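Local structure of alpha-catenin-like protein hmp-1 (Caenorhabditis elegans, 5XA5) at residues Ile86-Leu89 against His90-Leu93; Val102-Gln105 against Thr106-Phe110; Leu140-Ser143 against Ile144-Val148; Asp174-Asn177 against Leu178-Gln182; Leu213-Thr216 against Ala217-Tyr221. The protein binds beta-catenin and actin filaments at cell junctions and is required for cell migration and shape change during body enclosure and elongation; this chain is its N-terminal vinculin-family part. All blocks are in the same frame, centred on the assembly; numbering follows the deposited sequence. Where two conformers were deposited one is given.

Interaction 1. Residues Ile86-Leu89 against His90-Leu93; sequences IDLL and HEAL
I86 and H90 lie side by side one helical turn apart, and the branch methyl of I86 does the touching: CG2 comes to 3.7 Å from CE1 of the H90 imidazole. The chi1 of I86, -57°, sets CG2 anti to the backbone nitrogen and beside the carbonyl carbon, on the flank that H90 occupies. The imidazole also passes obliquely by the carbonyl of I86. ND1 of H90 is 3.5 Å from O of I86, but the angle is poor and the pair is not bonded; that oxygen is instead gripped by the backbone N of H90 at 3.0 Å. On another side of the turn, the extended E91 chain brings OE1 to 3.8 Å from CD2 of L88, a carboxylate oxygen against a methyl.

Beneath these side chains runs the i to i+4 ladder of an alpha helix, part of helix 83-112 in the vinculin-family helical bundle. E91 N reaches D87 O, A92 N reaches L88 O at 2.8 Å, and L93 N reaches L89 O at 2.9 Å.

Farther out, the bundle closes over the apolar side. I73 of helix 51-74 touches I86, L89 and H90, while F65 of the same helix packs on L93. D87 and E91 are exposed, while L88, though exposed as well, still touches L140 of helix 117-165. F137 of that helix meets A92, and L89, buried, also packs against an apolar side chain from the chain of another protein.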
loop_
_atom_site.group_PDB
_atom_site.type_symbol
_atom_site.label_atom_id
_atom_site.label_comp_id
_atom_site.label_asym_id
_atom_site.label_seq_id
_atom_site.Cartn_x
_atom_site.Cartn_y
_atom_site.Cartn_z
ATOM N N ILE A 86 -12.010 -0.155 4.241
ATOM C CA ILE A 86 -12.471 0.970 3.439
ATOM C C ILE A 86 -12.919 2.132 4.327
ATOM O O ILE A 86 -12.725 3.296 3.976
ATOM C CB ILE A 86 -13.624 0.554 2.505
ATOM C CG1 ILE A 86 -13.185 -0.603 1.603
ATOM C CG2 ILE A 86 -14.116 1.734 1.679
ATOM C CD1 ILE A 86 -12.225 -0.202 0.500
ATOM N N ASP A 87 -13.512 1.815 5.477
ATOM C CA ASP A 87 -13.929 2.845 6.429
ATOM C C ASP A 87 -12.746 3.635 6.986
ATOM O O ASP A 87 -12.829 4.850 7.149
ATOM C CB ASP A 87 -14.716 2.226 7.585
ATOM C CG ASP A 87 -16.054 1.674 7.148
ATOM O OD1 ASP A 87 -16.321 1.654 5.929
ATOM O OD2 ASP A 87 -16.839 1.259 8.026
ATOM N N LEU A 88 -11.653 2.945 7.287
ATOM C CA LEU A 88 -10.458 3.620 7.776
ATOM C C LEU A 88 -9.902 4.550 6.708
ATOM O O LEU A 88 -9.469 5.664 7.009
ATOM C CB LEU A 88 -9.394 2.607 8.201
ATOM C CG LEU A 88 -9.601 1.975 9.576
ATOM C CD1 LEU A 88 -8.788 0.700 9.696
ATOM C CD2 LEU A 88 -9.225 2.960 10.669
ATOM N N LEU A 89 -9.922 4.082 5.463
ATOM C CA LEU A 89 -9.405 4.855 4.336
ATOM C C LEU A 89 -10.195 6.135 4.149
ATOM O O LEU A 89 -9.619 7.193 3.922
ATOM C CB LEU A 89 -9.441 4.034 3.047
ATOM C CG LEU A 89 -8.296 3.036 2.887
ATOM C CD1 LEU A 89 -8.615 1.991 1.829
ATOM C CD2 LEU A 89 -7.038 3.782 2.525
ATOM N N HIS A 90 -11.517 6.036 4.248
ATOM C CA HIS A 90 -12.355 7.211 4.104
ATOM C C HIS A 90 -12.123 8.178 5.265
ATOM O O HIS A 90 -12.069 9.392 5.070
ATOM C CB HIS A 90 -13.831 6.805 4.001
ATOM C CG HIS A 90 -14.234 6.378 2.623
ATOM N ND1 HIS A 90 -15.089 5.323 2.384
ATOM C CD2 HIS A 90 -13.892 6.868 1.407
ATOM C CE1 HIS A 90 -15.255 5.181 1.081
ATOM N NE2 HIS A 90 -14.540 6.106 0.466
ATOM N N GLU A 91 -11.955 7.626 6.465
ATOM C CA GLU A 91 -11.656 8.422 7.652
ATOM C C GLU A 91 -10.338 9.179 7.497
ATOM O O GLU A 91 -10.241 10.361 7.823
ATOM C CB GLU A 91 -11.589 7.526 8.887
ATOM C CG GLU A 91 -11.569 8.271 10.209
ATOM C CD GLU A 91 -11.501 7.336 11.402
ATOM O OE1 GLU A 91 -11.251 6.129 11.199
ATOM O OE2 GLU A 91 -11.701 7.808 12.543
ATOM N N ALA A 92 -9.322 8.484 7.006
ATOM C CA ALA A 92 -8.006 9.093 6.827
ATOM C C ALA A 92 -8.030 10.146 5.734
ATOM O O ALA A 92 -7.356 11.169 5.833
ATOM C CB ALA A 92 -6.965 8.030 6.508
ATOM N N LEU A 93 -8.797 9.887 4.681
ATOM C CA LEU A 93 -8.944 10.867 3.611
ATOM C C LEU A 93 -9.682 12.096 4.132
ATOM O O LEU A 93 -9.400 13.221 3.720
ATOM C CB LEU A 93 -9.687 10.266 2.418
ATOM C CG LEU A 93 -9.587 11.035 1.098
ATOM C CD1 LEU A 93 -8.122 11.204 0.675
ATOM C CD2 LEU A 93 -10.390 10.346 0.011
#

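Interaction 2. Residues Val102-Gln105 against Thr106-Phe110; sequences VMIQ and TGRDF
T106 folds back onto V102 one turn earlier in helix 83-112, a stretch of the vinculin-family helical bundle packed against helices 51-74 and 117-165. Starting at CB, the threonine stands 3.5 Å from O of V102. From there its two branches part. OG1 sits between the backbone nitrogen and the carbonyl carbon (chi1 56°), which turns it down the helix to donate to V102 O at 2.9 Å. The backbone N of T106 uses the same oxygen, also at 2.9 Å and nearly straight at 174°, so V102 O is held by two donors from one residue. OG1 is further hydrogen-bonded to S126 OG on helix 117-165, linking this turn to the next helix. The other branch, CG2, stays apolar and meets CG1 of V102 at 4.1 Å.

On a buried side, M103 bends at chi2 and chi3 until its CE methyl rests 3.8 Å from CA of G107. With no side chain on the glycine, the methyl can lie directly against the backbone. Beyond it, M103 packs on L58 and on an apolar side chain of another protein's chain.

R108 leaves its CB close to the carbonyl of I104, then bends at chi3. The I104 and R108 side chains cross at a slant, and one guanidinium nitrogen, NH2 of R108, comes to 3.6 Å from the CG2 methyl of I104.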
loop_
_atom_site.group_PDB
_atom_site.type_symbol
_atom_site.label_atom_id
_atom_site.label_comp_id
_atom_site.label_asym_id
_atom_site.label_seq_id
_atom_site.Cartn_x
_atom_site.Cartn_y
_atom_site.Cartn_z
ATOM N N VAL A 102 -8.261 23.867 7.009
ATOM C CA VAL A 102 -7.533 24.750 7.919
ATOM C C VAL A 102 -6.324 25.382 7.230
ATOM O O VAL A 102 -6.033 26.561 7.435
ATOM C CB VAL A 102 -7.061 24.007 9.189
ATOM C CG1 VAL A 102 -6.163 24.911 10.034
ATOM C CG2 VAL A 102 -8.255 23.534 10.001
ATOM N N MET A 103 -5.629 24.608 6.401
ATOM C CA MET A 103 -4.481 25.142 5.674
ATOM C C MET A 103 -4.898 26.251 4.707
ATOM O O MET A 103 -4.218 27.275 4.592
ATOM C CB MET A 103 -3.757 24.028 4.912
ATOM C CG MET A 103 -2.568 24.491 4.094
ATOM S SD MET A 103 -1.157 24.946 5.104
ATOM C CE MET A 103 -1.194 26.732 5.009
ATOM N N ILE A 104 -6.014 26.051 4.012
ATOM C CA ILE A 104 -6.494 27.044 3.052
ATOM C C ILE A 104 -6.896 28.335 3.765
ATOM O O ILE A 104 -6.630 29.435 3.270
ATOM C CB ILE A 104 -7.679 26.501 2.223
ATOM C CG1 ILE A 104 -7.191 25.389 1.291
ATOM C CG2 ILE A 104 -8.329 27.618 1.405
ATOM C CD1 ILE A 104 -8.301 24.623 0.599
ATOM N N GLN A 105 -7.508 28.204 4.937
ATOM C CA GLN A 105 -7.894 29.380 5.717
ATOM C C GLN A 105 -6.702 30.130 6.307
ATOM O O GLN A 105 -6.571 31.343 6.116
ATOM C CB GLN A 105 -8.853 28.985 6.841
ATOM C CG GLN A 105 -10.327 29.120 6.486
ATOM C CD GLN A 105 -10.719 30.548 6.135
ATOM O OE1 GLN A 105 -10.129 31.510 6.634
ATOM N NE2 GLN A 105 -11.718 30.691 5.271
ATOM N N THR A 106 -5.837 29.420 7.030
ATOM C CA THR A 106 -4.706 30.076 7.680
ATOM C C THR A 106 -3.712 30.533 6.636
ATOM O O THR A 106 -3.022 31.536 6.813
ATOM C CB THR A 106 -3.978 29.162 8.672
ATOM O OG1 THR A 106 -3.563 27.965 8.006
ATOM C CG2 THR A 106 -4.895 28.802 9.833
ATOM N N GLY A 107 -3.615 29.768 5.552
ATOM C CA GLY A 107 -2.753 30.145 4.452
ATOM C C GLY A 107 -3.209 31.457 3.850
ATOM O O GLY A 107 -2.396 32.327 3.542
ATOM N N ARG A 108 -4.522 31.599 3.695
ATOM C CA ARG A 108 -5.079 32.824 3.142
ATOM C C ARG A 108 -4.817 33.993 4.083
ATOM O O ARG A 108 -4.461 35.082 3.641
ATOM C CB ARG A 108 -6.581 32.679 2.885
ATOM C CG ARG A 108 -7.159 33.766 1.974
ATOM C CD ARG A 108 -8.674 33.825 2.077
ATOM N NE ARG A 108 -9.283 32.503 1.938
ATOM C CZ ARG A 108 -9.522 31.906 0.776
ATOM N NH1 ARG A 108 -9.203 32.510 -0.361
ATOM N NH2 ARG A 108 -10.078 30.701 0.749
ATOM N N ASP A 109 -4.993 33.752 5.379
ATOM C CA ASP A 109 -4.708 34.758 6.400
ATOM C C ASP A 109 -3.263 35.226 6.305
ATOM O O ASP A 109 -2.969 36.415 6.422
ATOM C CB ASP A 109 -4.983 34.207 7.801
ATOM C CG ASP A 109 -6.439 33.838 8.008
ATOM O OD1 ASP A 109 -7.306 34.406 7.310
ATOM O OD2 ASP A 109 -6.713 32.980 8.873
ATOM N N PHE A 110 -2.360 34.279 6.077
ATOM C CA PHE A 110 -0.950 34.609 6.000
ATOM C C PHE A 110 -0.610 35.436 4.767
ATOM O O PHE A 110 0.011 36.481 4.890
ATOM C CB PHE A 110 -0.105 33.335 6.026
ATOM C CG PHE A 110 1.266 33.501 5.429
ATOM C CD1 PHE A 110 2.176 34.398 5.969
ATOM C CD2 PHE A 110 1.649 32.736 4.338
ATOM C CE1 PHE A 110 3.440 34.539 5.412
ATOM C CE2 PHE A 110 2.902 32.863 3.786
ATOM C CZ PHE A 110 3.801 33.775 4.317
#

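Interaction 3. Residues Leu140-Ser143 against Ile144-Val148; sequences LADS and IDVKV
The carbonyl oxygen of A141 stands over one face of the D145 carboxylate, 3.2 Å from CG of D145, a contact and not a bond. Both residues belong to the long helix 117-165, which runs through both halves of this vinculin-family helical fold. At the OD2 end of the same carboxylate sits a water that donates to D145 OD2 at 2.7 Å and bridges to D142 OD1 at 2.9 Å, which probably eases the closeness of two like charges. D142 OD1 also has a salt bridge to R193, and both D145 oxygens accept from the backbone of another protein's chain.

On another side of the turn, S143 places OG between its backbone nitrogen and carbonyl carbon (chi1 74°), and it donates back to L140 O at 2.6 Å. The same oxygen takes the backbone N of I144 at 3.1 Å, so two donors share it. An alanine at S143 removes the hydroxyl and would probably leave L140 O with the I144 amide as its one remaining partner of the two.

K147 reaches away to a salt bridge with D82. The end of I144 lies alongside the serine hydroxyl: CD1 of I144 is 3.8 Å from S143 OG.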
loop_
_atom_site.group_PDB
_atom_site.type_symbol
_atom_site.label_atom_id
_atom_site.label_comp_id
_atom_site.label_asym_id
_atom_site.label_seq_id
_atom_site.Cartn_x
_atom_site.Cartn_y
_atom_site.Cartn_z
ATOM N N LEU A 140 -1.603 4.140 5.790
ATOM C CA LEU A 140 -2.796 3.307 5.820
ATOM C C LEU A 140 -3.045 2.679 4.447
ATOM O O LEU A 140 -3.404 1.500 4.346
ATOM C CB LEU A 140 -4.006 4.135 6.268
ATOM C CG LEU A 140 -5.322 3.377 6.233
ATOM C CD1 LEU A 140 -5.245 2.185 7.178
ATOM C CD2 LEU A 140 -6.461 4.311 6.613
ATOM N N ALA A 141 -2.834 3.454 3.384
ATOM C CA ALA A 141 -3.019 2.945 2.027
ATOM C C ALA A 141 -2.122 1.745 1.750
ATOM O O ALA A 141 -2.547 0.787 1.109
ATOM C CB ALA A 141 -2.758 4.038 0.992
ATOM N N ASP A 142 -0.884 1.805 2.227
ATOM C CA ASP A 142 0.033 0.687 2.023
ATOM C C ASP A 142 -0.484 -0.539 2.773
ATOM O O ASP A 142 -0.390 -1.661 2.270
ATOM C CB ASP A 142 1.447 1.044 2.473
ATOM C CG ASP A 142 2.452 -0.044 2.131
ATOM O OD1 ASP A 142 2.668 -0.254 0.922
ATOM O OD2 ASP A 142 3.032 -0.654 3.061
ATOM N N SER A 143 -1.051 -0.339 3.960
ATOM C CA SER A 143 -1.495 -1.491 4.743
ATOM C C SER A 143 -2.655 -2.188 4.040
ATOM O O SER A 143 -2.814 -3.417 4.145
ATOM C CB SER A 143 -1.898 -1.072 6.154
ATOM O OG SER A 143 -3.134 -0.396 6.143
ATOM N N ILE A 144 -3.462 -1.408 3.319
ATOM C CA ILE A 144 -4.607 -1.962 2.590
ATOM C C ILE A 144 -4.112 -2.647 1.320
ATOM O O ILE A 144 -4.587 -3.708 0.926
ATOM C CB ILE A 144 -5.640 -0.868 2.228
ATOM C CG1 ILE A 144 -6.143 -0.171 3.491
ATOM C CG2 ILE A 144 -6.795 -1.458 1.443
ATOM C CD1 ILE A 144 -6.550 -1.122 4.588
ATOM N N ASP A 145 -3.121 -2.036 0.680
ATOM C CA ASP A 145 -2.461 -2.670 -0.448
ATOM C C ASP A 145 -1.893 -4.043 -0.031
ATOM O O ASP A 145 -1.915 -4.990 -0.814
ATOM C CB ASP A 145 -1.340 -1.762 -1.003
ATOM C CG ASP A 145 -1.878 -0.519 -1.720
ATOM O OD1 ASP A 145 -3.052 -0.533 -2.150
ATOM O OD2 ASP A 145 -1.115 0.480 -1.846
ATOM N N VAL A 146 -1.400 -4.150 1.203
ATOM C CA VAL A 146 -0.860 -5.419 1.684
ATOM C C VAL A 146 -2.001 -6.419 1.886
ATOM O O VAL A 146 -1.854 -7.602 1.564
ATOM C CB VAL A 146 -0.069 -5.240 2.996
ATOM C CG1 VAL A 146 0.118 -6.587 3.713
ATOM C CG2 VAL A 146 1.264 -4.586 2.704
ATOM N N LYS A 147 -3.140 -5.941 2.392
ATOM C CA LYS A 147 -4.294 -6.815 2.618
ATOM C C LYS A 147 -4.767 -7.434 1.316
ATOM O O LYS A 147 -5.257 -8.569 1.291
ATOM C CB LYS A 147 -5.443 -6.049 3.275
ATOM C CG LYS A 147 -5.308 -5.913 4.777
ATOM C CD LYS A 147 -6.589 -5.393 5.409
ATOM C CE LYS A 147 -6.549 -5.561 6.923
ATOM N NZ LYS A 147 -7.747 -4.976 7.582
ATOM N N VAL A 148 -4.640 -6.679 0.233
ATOM C CA VAL A 148 -4.964 -7.208 -1.087
ATOM C C VAL A 148 -4.050 -8.375 -1.464
ATOM O O VAL A 148 -4.516 -9.383 -2.006
ATOM C CB VAL A 148 -4.900 -6.098 -2.144
ATOM C CG1 VAL A 148 -4.998 -6.664 -3.553
ATOM C CG2 VAL A 148 -6.015 -5.092 -1.899
HETATM O O HOH W 1 1.485 -0.182 -1.704
#

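Interaction 4. Residues Asp174-Asn177 against Leu178-Gln182; sequences DLYN and LLISQ
Y176 and I180 make the tight part of this turn, their side chains crossing at about a right angle. CG1 of I180 lies over one face of the tyrosine ring, a CH-pi contact 3.8 Å from the centroid and 19° off the normal, and CD1 of I180 runs on to 3.6 Å from CE2. The chi1 of Y176, -171°, puts CG anti to the backbone nitrogen, so that the ring stands outward and leans toward the next turn, where I180 reaches back over its face. L179 comes to the ring edge instead: its CD2 is 3.9 Å from CD1 of Y176. Underneath, I180 N bonds to Y176 O at 2.9 Å, with the amide nearly along the C=O axis.

The turn belongs to helix 169-196 in the C-terminal helical bundle of this fragment, where Y176 also meets M163 of helix 117-165 and stacks on the ring of Y221. An alanine at Y176 would probably leave I180 CG1 and L179 CD2 facing a gap and Y221 without its stacking partner.

The Y176-I180 packing is close although I180 is itself exposed; the looser part is at L178, N177 and S181. L178 is exposed and was deposited in two conformers, so its apolar approach to L175 counts for little. S181 N stands 3.7 Å from N177 O, a wider spacing than the 2.9 Å between L179 N and L175 O.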
loop_
_atom_site.group_PDB
_atom_site.type_symbol
_atom_site.label_atom_id
_atom_site.label_comp_id
_atom_site.label_asym_id
_atom_site.label_seq_id
_atom_site.Cartn_x
_atom_site.Cartn_y
_atom_site.Cartn_z
ATOM N N ASP A 174 -8.068 -29.812 -13.236
ATOM C CA ASP A 174 -8.756 -28.529 -13.410
ATOM C C ASP A 174 -8.390 -27.557 -12.300
ATOM O O ASP A 174 -8.184 -26.367 -12.540
ATOM C CB ASP A 174 -10.272 -28.717 -13.455
ATOM C CG ASP A 174 -10.740 -29.384 -14.736
ATOM O OD1 ASP A 174 -9.982 -29.361 -15.730
ATOM O OD2 ASP A 174 -11.872 -29.914 -14.751
ATOM N N LEU A 175 -8.311 -28.058 -11.072
ATOM C CA LEU A 175 -7.911 -27.191 -9.974
ATOM C C LEU A 175 -6.449 -26.769 -10.121
ATOM O O LEU A 175 -6.123 -25.635 -9.822
ATOM C CB LEU A 175 -8.144 -27.876 -8.624
ATOM C CG LEU A 175 -9.634 -27.969 -8.277
ATOM C CD1 LEU A 175 -9.821 -28.985 -7.155
ATOM C CD2 LEU A 175 -10.170 -26.607 -7.856
ATOM N N TYR A 176 -5.578 -27.647 -10.612
ATOM C CA TYR A 176 -4.196 -27.222 -10.756
ATOM C C TYR A 176 -4.099 -26.213 -11.899
ATOM O O TYR A 176 -3.300 -25.285 -11.823
ATOM C CB TYR A 176 -3.225 -28.397 -10.974
ATOM C CG TYR A 176 -1.774 -27.934 -10.898
ATOM C CD1 TYR A 176 -1.310 -27.267 -9.768
ATOM C CD2 TYR A 176 -0.878 -28.160 -11.945
ATOM C CE1 TYR A 176 -0.005 -26.816 -9.680
ATOM C CE2 TYR A 176 0.455 -27.717 -11.857
ATOM C CZ TYR A 176 0.873 -27.049 -10.720
ATOM O OH TYR A 176 2.177 -26.590 -10.614
ATOM N N ASN A 177 -4.926 -26.348 -12.935
ATOM C CA ASN A 177 -4.937 -25.302 -13.967
ATOM C C ASN A 177 -5.240 -23.915 -13.374
ATOM O O ASN A 177 -4.637 -22.916 -13.758
ATOM C CB ASN A 177 -5.949 -25.638 -15.059
ATOM C CG ASN A 177 -5.349 -26.487 -16.159
ATOM O OD1 ASN A 177 -4.126 -26.568 -16.301
ATOM N ND2 ASN A 177 -6.209 -27.140 -16.936
ATOM N N LEU A 178 -6.164 -23.863 -12.424
ATOM C CA LEU A 178 -6.499 -22.610 -11.752
ATOM C C LEU A 178 -5.333 -22.169 -10.879
ATOM O O LEU A 178 -4.935 -21.017 -10.903
ATOM C CB LEU A 178 -7.775 -22.751 -10.904
ATOM C CG LEU A 178 -9.115 -22.873 -11.641
ATOM C CD1 LEU A 178 -10.248 -23.262 -10.675
ATOM C CD2 LEU A 178 -9.458 -21.587 -12.370
ATOM N N LEU A 179 -4.773 -23.103 -10.124
ATOM C CA LEU A 179 -3.681 -22.791 -9.223
ATOM C C LEU A 179 -2.465 -22.219 -9.957
ATOM O O LEU A 179 -1.807 -21.318 -9.453
ATOM C CB LEU A 179 -3.281 -24.055 -8.446
ATOM C CG LEU A 179 -2.486 -23.828 -7.177
ATOM C CD1 LEU A 179 -3.322 -23.090 -6.134
ATOM C CD2 LEU A 179 -1.973 -25.150 -6.591
ATOM N N ILE A 180 -2.176 -22.739 -11.151
ATOM C CA ILE A 180 -1.028 -22.268 -11.925
ATOM C C ILE A 180 -1.152 -20.782 -12.123
ATOM O O ILE A 180 -0.197 -20.040 -11.856
ATOM C CB ILE A 180 -0.916 -22.970 -13.290
ATOM C CG1 ILE A 180 -0.432 -24.411 -13.076
ATOM C CG2 ILE A 180 0.060 -22.229 -14.232
ATOM C CD1 ILE A 180 -0.643 -25.297 -14.272
ATOM N N SER A 181 -2.331 -20.349 -12.559
ATOM C CA SER A 181 -2.523 -18.932 -12.862
ATOM C C SER A 181 -2.523 -18.091 -11.597
ATOM O O SER A 181 -1.937 -17.009 -11.584
ATOM C CB SER A 181 -3.816 -18.722 -13.657
ATOM O OG SER A 181 -3.640 -19.240 -14.964
ATOM N N GLN A 182 -3.152 -18.586 -10.542
ATOM C CA GLN A 182 -3.213 -17.811 -9.309
ATOM C C GLN A 182 -1.824 -17.611 -8.719
ATOM O O GLN A 182 -1.499 -16.535 -8.205
ATOM C CB GLN A 182 -4.149 -18.487 -8.310
ATOM C CG GLN A 182 -5.589 -18.415 -8.752
ATOM C CD GLN A 182 -6.509 -19.234 -7.889
ATOM O OE1 GLN A 182 -6.058 -19.968 -7.022
ATOM N NE2 GLN A 182 -7.813 -19.080 -8.096
#

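Interaction 5. Residues Leu213-Thr216 against Ala217-Tyr221; sequences LRQT and APLLY
This is a proline kink within helix 200-229, one of the antiparallel helices of the C-terminal bundle in this vinculin-family fragment, and its contacts run between residues three and four apart. P218 has no N-H to give, and its ring takes the place where the amide bond would be: CD of P218 presses to 3.0 Å from R214 O, and CG follows at 3.4 Å. The carbonyl of Q215 is moved off as well, with L219 N 4.0 Å from Q215 O. Ordinary rungs resume on either side of the break. A217 N donates to L213 O at 3.0 Å, and L220 N donates to T216 O at 2.9 Å, where the amide sits almost in line with the C=O.

The bundle packs against the kink. L213 meets L186 of helix 169-196 and M247 of helix 234-258, and L220 meets M163 and I164 of helix 117-165. R214 carries its charge to a salt bridge with E184.

The L219 side chain lies against the displaced carbonyl. With chi1 at -68°, CG lies beside its own backbone nitrogen and faces back down the helix, leaving CD1 of L219 3.5 Å from Q215 O.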
loop_
_atom_site.group_PDB
_atom_site.type_symbol
_atom_site.label_atom_id
_atom_site.label_comp_id
_atom_site.label_asym_id
_atom_site.label_seq_id
_atom_site.Cartn_x
_atom_site.Cartn_y
_atom_site.Cartn_z
ATOM N N LEU A 213 6.943 -21.632 -2.131
ATOM C CA LEU A 213 5.664 -21.839 -2.794
ATOM C C LEU A 213 5.856 -22.348 -4.222
ATOM O O LEU A 213 5.176 -23.291 -4.636
ATOM C CB LEU A 213 4.832 -20.546 -2.804
ATOM C CG LEU A 213 3.518 -20.594 -3.595
ATOM C CD1 LEU A 213 2.578 -21.660 -3.035
ATOM C CD2 LEU A 213 2.823 -19.227 -3.658
ATOM N N ARG A 214 6.748 -21.719 -4.991
ATOM C CA ARG A 214 6.944 -22.125 -6.379
ATOM C C ARG A 214 7.445 -23.560 -6.517
ATOM O O ARG A 214 7.090 -24.263 -7.467
ATOM C CB ARG A 214 7.929 -21.185 -7.088
ATOM C CG ARG A 214 7.444 -19.767 -7.239
ATOM C CD ARG A 214 6.014 -19.692 -7.734
ATOM N NE ARG A 214 5.800 -20.350 -9.024
ATOM C CZ ARG A 214 5.876 -19.745 -10.208
ATOM N NH1 ARG A 214 6.197 -18.458 -10.288
ATOM N NH2 ARG A 214 5.646 -20.433 -11.318
ATOM N N GLN A 215 8.278 -23.996 -5.583
ATOM C CA GLN A 215 8.809 -25.361 -5.609
ATOM C C GLN A 215 7.787 -26.381 -5.128
ATOM O O GLN A 215 7.724 -27.507 -5.642
ATOM C CB GLN A 215 10.065 -25.448 -4.745
ATOM C CG GLN A 215 10.428 -26.862 -4.311
ATOM C CD GLN A 215 11.257 -26.891 -3.042
ATOM O OE1 GLN A 215 10.783 -27.316 -1.987
ATOM N NE2 GLN A 215 12.503 -26.434 -3.135
ATOM N N THR A 216 6.995 -26.006 -4.129
ATOM C CA THR A 216 6.086 -26.953 -3.490
ATOM C C THR A 216 4.819 -27.211 -4.303
ATOM O O THR A 216 4.324 -28.334 -4.359
ATOM C CB THR A 216 5.689 -26.464 -2.081
ATOM O OG1 THR A 216 6.864 -26.386 -1.265
ATOM C CG2 THR A 216 4.706 -27.418 -1.446
ATOM N N ALA A 217 4.275 -26.180 -4.943
ATOM C CA ALA A 217 2.990 -26.401 -5.601
ATOM C C ALA A 217 3.008 -27.501 -6.699
ATOM O O ALA A 217 2.082 -28.323 -6.752
ATOM C CB ALA A 217 2.444 -25.077 -6.155
ATOM N N PRO A 218 4.040 -27.538 -7.563
ATOM C CA PRO A 218 4.071 -28.596 -8.578
ATOM C C PRO A 218 4.171 -29.978 -7.949
ATOM O O PRO A 218 3.626 -30.941 -8.498
ATOM C CB PRO A 218 5.330 -28.281 -9.400
ATOM C CG PRO A 218 5.594 -26.852 -9.152
ATOM C CD PRO A 218 5.100 -26.538 -7.780
ATOM N N LEU A 219 4.851 -30.071 -6.811
ATOM C CA LEU A 219 4.960 -31.357 -6.122
ATOM C C LEU A 219 3.633 -31.750 -5.479
ATOM O O LEU A 219 3.311 -32.935 -5.371
ATOM C CB LEU A 219 6.062 -31.290 -5.068
ATOM C CG LEU A 219 7.476 -31.158 -5.635
ATOM C CD1 LEU A 219 8.431 -30.726 -4.536
ATOM C CD2 LEU A 219 7.947 -32.465 -6.224
ATOM N N LEU A 220 2.889 -30.756 -5.014
ATOM C CA LEU A 220 1.560 -31.011 -4.472
ATOM C C LEU A 220 0.640 -31.526 -5.576
ATOM O O LEU A 220 -0.119 -32.473 -5.357
ATOM C CB LEU A 220 0.985 -29.747 -3.827
ATOM C CG LEU A 220 -0.351 -29.987 -3.108
ATOM C CD1 LEU A 220 -0.243 -31.020 -1.996
ATOM C CD2 LEU A 220 -0.878 -28.658 -2.557
ATOM N N TYR A 221 0.723 -30.922 -6.756
ATOM C CA TYR A 221 -0.049 -31.392 -7.907
ATOM C C TYR A 221 0.224 -32.865 -8.173
ATOM O O TYR A 221 -0.699 -33.654 -8.268
ATOM C CB TYR A 221 0.269 -30.559 -9.154
ATOM C CG TYR A 221 -0.230 -31.143 -10.455
ATOM C CD1 TYR A 221 -1.584 -31.406 -10.648
ATOM C CD2 TYR A 221 0.647 -31.412 -11.499
ATOM C CE1 TYR A 221 -2.040 -31.936 -11.843
ATOM C CE2 TYR A 221 0.201 -31.940 -12.694
ATOM C CZ TYR A 221 -1.153 -32.208 -12.855
ATOM O OH TYR A 221 -1.617 -32.717 -14.034
#

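How the interactions relate
From the N terminus the five contacts follow in series, each inside one helix; none closes a loop, nests in another or crosses one. Interactions 1 and 2 share helix 83-112, their centres 25 Å apart. Helix 117-165 follows, and interaction 3 on it packs against interaction 1: L140 CD2 lies 3.8 Å from A92 CB, and I144 CG1 lies 3.7 Å from L89 CD1. Lying near the middle of the chain, interaction 3 falls between the N-terminal bundle and the one holding interactions 4 and 5. Those two sit on successive helices, 169-196 and 200-229, and touch where Y176 OH comes to 3.4 Å from P218 CA. Interactions 2 and 5 are farthest apart, about 59 Å between centres.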